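Local coordinates for protein diguanylate cyclase with PAS/PAC sensor (Marinobacter aquaeolei, PDB 3H9W) that probably makes cyclic di-GMP from two GTP through a GGDEF domain and is represented here by the protein's N-terminal PAS sensor domain, at residues A[24-28]-A[79-83]; A[42-48]-A[70-74]. All coordinates share one frame; numbering follows the deposited sequence.

Interaction 1. Residues A[24-28]-A[79-83]; sequences EALLG and YVWIR
Leu27 and Val80 mark the closest approach of the two backbones, with 7.5 Å between Leu27 CA and Val80 CA. Residues 24-27 are the end of helix 22-27, and residues 79-83 open strand 79-90 of the antiparallel PAS-fold sheet. No hydrogen bond joins the two segments. The helix ends at Leu27.

Four aliphatic side chains make the contact. Val80 and Ile82 alternate along the strand and both direct their side chains at the helix. Leu26 and Leu27 are consecutive and spread their methyls over this pair. Leu26 has CG anti to the backbone N (chi1 -177°), which carries its two methyls out to the strand. Its CD1 meets Val80 CG1 at 3.9 Å. Leu27 leans in from beside it, and its CD2 lies 3.9 Å from Val80 CB. Each leucine thus divides its branches between the same two strand residues. The contact is largely buried. Leu26 and Val80 also touch Asp105 of strand 96-105, and Leu27 packs on Trp34. The helix end is therefore fitted to more than one strand of the sheet.

Ile82 CD1 meets both leucines tip to tip. It lies 3.6 Å from Leu26 CD2 and 3.9 Å from Leu27 CD1.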
# COMPACT_ATOMS: atom_id res chain seq x y z
N GLU A 24 6.23 -11.32 -10.59
CA GLU A 24 6.56 -12.33 -11.59
C GLU A 24 5.59 -13.50 -11.50
O GLU A 24 5.10 -14.00 -12.52
CB GLU A 24 8.01 -12.80 -11.40
CG GLU A 24 8.56 -13.59 -12.57
CD GLU A 24 10.04 -13.88 -12.43
OE1 GLU A 24 10.80 -12.95 -12.06
OE2 GLU A 24 10.45 -15.03 -12.70
N ALA A 25 5.31 -13.95 -10.29
CA ALA A 25 4.38 -15.05 -10.11
C ALA A 25 2.99 -14.63 -10.59
O ALA A 25 2.26 -15.43 -11.19
CB ALA A 25 4.32 -15.47 -8.65
N LEU A 26 2.63 -13.38 -10.33
CA LEU A 26 1.32 -12.87 -10.71
C LEU A 26 1.18 -12.57 -12.21
O LEU A 26 0.23 -13.04 -12.85
CB LEU A 26 0.98 -11.59 -9.93
CG LEU A 26 -0.41 -11.00 -10.22
CD1 LEU A 26 -1.47 -11.99 -9.77
CD2 LEU A 26 -0.58 -9.67 -9.49
N LEU A 27 2.10 -11.80 -12.77
CA LEU A 27 2.01 -11.44 -14.19
C LEU A 27 2.98 -12.13 -15.15
O LEU A 27 2.98 -11.85 -16.35
CB LEU A 27 2.14 -9.92 -14.32
CG LEU A 27 1.05 -9.13 -13.58
CD1 LEU A 27 1.27 -7.64 -13.79
CD2 LEU A 27 -0.33 -9.54 -14.08
N GLY A 28 3.82 -13.02 -14.62
CA GLY A 28 4.74 -13.77 -15.46
C GLY A 28 6.00 -13.10 -16.00
O GLY A 28 7.03 -13.76 -16.15
N TYR A 79 -5.45 -11.70 -19.13
CA TYR A 79 -5.55 -10.53 -18.26
C TYR A 79 -5.82 -10.87 -16.80
O TYR A 79 -6.57 -11.81 -16.50
CB TYR A 79 -6.64 -9.60 -18.79
CG TYR A 79 -6.25 -8.93 -20.08
CD1 TYR A 79 -5.26 -7.97 -20.10
CD2 TYR A 79 -6.84 -9.30 -21.29
CE1 TYR A 79 -4.85 -7.38 -21.28
CE2 TYR A 79 -6.45 -8.70 -22.49
CZ TYR A 79 -5.45 -7.75 -22.47
OH TYR A 79 -5.02 -7.16 -23.63
N VAL A 80 -5.21 -10.10 -15.90
CA VAL A 80 -5.40 -10.28 -14.47
C VAL A 80 -5.85 -8.95 -13.86
O VAL A 80 -5.21 -7.92 -14.06
CB VAL A 80 -4.08 -10.70 -13.77
CG1 VAL A 80 -4.31 -10.89 -12.26
CG2 VAL A 80 -3.55 -11.98 -14.39
N TRP A 81 -6.97 -8.99 -13.15
CA TRP A 81 -7.52 -7.80 -12.51
C TRP A 81 -6.64 -7.37 -11.34
O TRP A 81 -6.43 -8.13 -10.39
CB TRP A 81 -8.93 -8.07 -11.99
CG TRP A 81 -9.97 -7.87 -13.04
CD1 TRP A 81 -10.63 -8.83 -13.75
CD2 TRP A 81 -10.46 -6.61 -13.51
NE1 TRP A 81 -11.52 -8.25 -14.63
CE2 TRP A 81 -11.43 -6.89 -14.51
CE3 TRP A 81 -10.18 -5.27 -13.19
CZ2 TRP A 81 -12.13 -5.87 -15.18
CZ3 TRP A 81 -10.87 -4.26 -13.87
CH2 TRP A 81 -11.83 -4.57 -14.85
N ILE A 82 -6.16 -6.14 -11.42
CA ILE A 82 -5.29 -5.59 -10.40
C ILE A 82 -5.77 -4.23 -9.89
O ILE A 82 -6.39 -3.46 -10.62
CB ILE A 82 -3.84 -5.45 -10.96
CG1 ILE A 82 -3.16 -6.82 -10.95
CG2 ILE A 82 -3.05 -4.41 -10.16
CD1 ILE A 82 -1.70 -6.79 -11.33
N ARG A 83 -5.49 -3.97 -8.62
CA ARG A 83 -5.81 -2.70 -8.00
C ARG A 83 -4.45 -2.11 -7.66
O ARG A 83 -3.66 -2.73 -6.95
CB ARG A 83 -6.62 -2.88 -6.70
CG ARG A 83 -6.82 -1.58 -5.90
CD ARG A 83 -7.96 -1.72 -4.89
NE ARG A 83 -9.20 -2.03 -5.59
CZ ARG A 83 -10.06 -2.98 -5.25
NH1 ARG A 83 -9.84 -3.74 -4.18
NH2 ARG A 83 -11.12 -3.20 -6.01

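Interaction 2. Residues A[42-48]-A[70-74]; sequences TRMHPED and YRALH
Arg43 O accepts a nearly straight bond from Leu73 N at 3.0 Å, with the donor well above the carbonyl plane. His45 N gives the second backbone bond, to Arg71 O at 2.8 Å. Together they frame a single beta bridge between Met44 and Ala72.

Asp48 and Arg71 form a salt bridge. Arg71 grips the carboxylate side-on: NE reaches Asp48 OD2 at 2.7 Å and NH2 reaches Asp48 OD1 at 3.2 Å. The carboxylate and guanidinium planes are steeply inclined, at 66°. Asp48 OD2 also accepts from Arg71 N at 2.8 Å, from the opposite face of the carboxylate to NE. Trp51 NE1 binds Asp48 OD1. A water links Arg71 NH2 to Glu47 OE1.

In this PAS domain the beta bridge and the salt bridge tie the start of helix 46-61 to strand 66-73, an edge strand in this chain. His45 is the N-cap of that helix; its ND1 accepts from Glu47 N in the ring plane.

Asp48 holds the edge of the guanidinium; one of its faces lies flat on the His45 ring, planes 11° apart. With an alanine for Arg71, the Asp48 carboxylate is likely to lose its charged mate and the His45 ring its stacked cover.

Apolar contacts centre on selenomethionine Met44. A bend at chi3 (-69°) sets CE over one face of the Tyr70 ring, 3.9 Å from its centroid. Met44 CG touches Tyr70 CD2 at 3.8 Å.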
# COMPACT_ATOMS: atom_id res chain seq x y z
N THR A 42 2.25 -0.35 -20.74
CA THR A 42 2.15 -1.29 -21.85
C THR A 42 1.48 -2.61 -21.46
O THR A 42 0.66 -3.14 -22.21
CB THR A 42 3.55 -1.58 -22.43
OG1 THR A 42 4.06 -0.40 -23.05
CG2 THR A 42 3.49 -2.71 -23.46
N ARG A 43 1.82 -3.11 -20.28
CA ARG A 43 1.28 -4.38 -19.80
C ARG A 43 -0.09 -4.19 -19.16
O ARG A 43 -0.32 -4.52 -18.00
CB ARG A 43 2.27 -4.98 -18.80
CG ARG A 43 3.61 -5.24 -19.46
CD ARG A 43 4.73 -5.52 -18.48
NE ARG A 43 6.00 -5.68 -19.20
CZ ARG A 43 7.17 -5.92 -18.62
NH1 ARG A 43 7.25 -6.05 -17.30
NH2 ARG A 43 8.25 -6.05 -19.37
N MSE A 44 -1.02 -3.68 -19.97
CA MSE A 44 -2.36 -3.39 -19.50
C MSE A 44 -3.36 -3.59 -20.64
O MSE A 44 -3.01 -3.47 -21.81
CB MSE A 44 -2.39 -1.94 -19.01
CG MSE A 44 -3.62 -1.52 -18.26
SE MSE A 44 -3.48 0.35 -17.81
CE MSE A 44 -2.04 0.24 -16.50
N HIS A 45 -4.60 -3.88 -20.28
CA HIS A 45 -5.67 -4.08 -21.25
C HIS A 45 -5.85 -2.80 -22.07
O HIS A 45 -5.76 -1.70 -21.52
CB HIS A 45 -6.96 -4.43 -20.51
CG HIS A 45 -8.08 -4.88 -21.39
ND1 HIS A 45 -8.72 -4.03 -22.27
CD2 HIS A 45 -8.67 -6.09 -21.53
CE1 HIS A 45 -9.66 -4.70 -22.91
NE2 HIS A 45 -9.65 -5.95 -22.48
N PRO A 46 -6.09 -2.91 -23.39
CA PRO A 46 -6.26 -1.73 -24.24
C PRO A 46 -7.35 -0.75 -23.82
O PRO A 46 -7.19 0.46 -23.97
CB PRO A 46 -6.51 -2.33 -25.63
CG PRO A 46 -7.11 -3.67 -25.33
CD PRO A 46 -6.26 -4.15 -24.18
N GLU A 47 -8.46 -1.25 -23.29
CA GLU A 47 -9.55 -0.37 -22.87
C GLU A 47 -9.24 0.31 -21.54
O GLU A 47 -9.89 1.29 -21.17
CB GLU A 47 -10.87 -1.15 -22.77
CG GLU A 47 -11.32 -1.78 -24.10
CD GLU A 47 -12.76 -2.26 -24.07
OE1 GLU A 47 -13.27 -2.59 -22.98
OE2 GLU A 47 -13.38 -2.34 -25.15
N ASP A 48 -8.25 -0.21 -20.82
CA ASP A 48 -7.87 0.38 -19.55
C ASP A 48 -6.76 1.39 -19.77
O ASP A 48 -6.68 2.42 -19.08
CB ASP A 48 -7.46 -0.70 -18.55
CG ASP A 48 -8.66 -1.40 -17.94
OD1 ASP A 48 -9.67 -0.71 -17.69
OD2 ASP A 48 -8.59 -2.62 -17.69
N TYR A 70 -7.73 -2.17 -12.83
CA TYR A 70 -7.60 -2.44 -14.26
C TYR A 70 -7.13 -3.86 -14.53
O TYR A 70 -6.70 -4.59 -13.62
CB TYR A 70 -6.62 -1.45 -14.90
CG TYR A 70 -5.26 -1.45 -14.24
CD1 TYR A 70 -4.97 -0.56 -13.20
CD2 TYR A 70 -4.29 -2.39 -14.60
CE1 TYR A 70 -3.75 -0.62 -12.54
CE2 TYR A 70 -3.07 -2.45 -13.93
CZ TYR A 70 -2.81 -1.56 -12.90
OH TYR A 70 -1.61 -1.64 -12.22
N ARG A 71 -7.22 -4.25 -15.80
CA ARG A 71 -6.80 -5.56 -16.24
C ARG A 71 -5.35 -5.48 -16.67
O ARG A 71 -5.01 -4.81 -17.66
CB ARG A 71 -7.69 -6.02 -17.40
CG ARG A 71 -9.12 -6.33 -16.97
CD ARG A 71 -10.14 -6.07 -18.07
NE ARG A 71 -10.32 -4.64 -18.33
CZ ARG A 71 -11.19 -4.16 -19.22
NH1 ARG A 71 -11.94 -4.99 -19.93
NH2 ARG A 71 -11.28 -2.85 -19.42
N ALA A 72 -4.48 -6.14 -15.92
CA ALA A 72 -3.05 -6.16 -16.23
C ALA A 72 -2.81 -7.30 -17.20
O ALA A 72 -3.50 -8.32 -17.16
CB ALA A 72 -2.23 -6.37 -14.94
N LEU A 73 -1.83 -7.12 -18.06
CA LEU A 73 -1.49 -8.13 -19.06
C LEU A 73 -0.44 -9.10 -18.56
O LEU A 73 0.67 -8.70 -18.20
CB LEU A 73 -0.98 -7.43 -20.33
CG LEU A 73 -0.56 -8.33 -21.49
CD1 LEU A 73 -1.76 -9.13 -21.99
CD2 LEU A 73 0.02 -7.48 -22.61
N HIS A 74 -0.79 -10.38 -18.53
CA HIS A 74 0.14 -11.42 -18.11
C HIS A 74 1.02 -11.69 -19.32
O HIS A 74 0.59 -11.48 -20.46
CB HIS A 74 -0.64 -12.67 -17.72
CG HIS A 74 0.21 -13.76 -17.13
ND1 HIS A 74 1.11 -14.49 -17.88
CD2 HIS A 74 0.30 -14.23 -15.86
CE1 HIS A 74 1.71 -15.37 -17.10
NE2 HIS A 74 1.24 -15.23 -15.87
O HOH W 1 -14.00 -2.66 -20.50

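Overall arrangement
From the N terminus, the chain forms strands 5-10 and 15-19, then helix 22-27, the first partner in interaction 1. It next runs through helix 37-42 into residues 42-48 and helix 46-61. Strand 66-73 brings it back to close interaction 2. After a turn, strand 79-90 closes interaction 1. The shorter loop of interaction 2 therefore lies wholly within the longer one, and the two do not cross. Strands 66-73 and 79-90 are sheet neighbours, so the contacts meet there: Val80 and Ala72 are joined by a backbone hydrogen bond, as are Ile82 and Tyr70. One contact fits helix 22-27 to the sheet; the other joins the start of helix 46-61 to edge strand 66-73 of this chain.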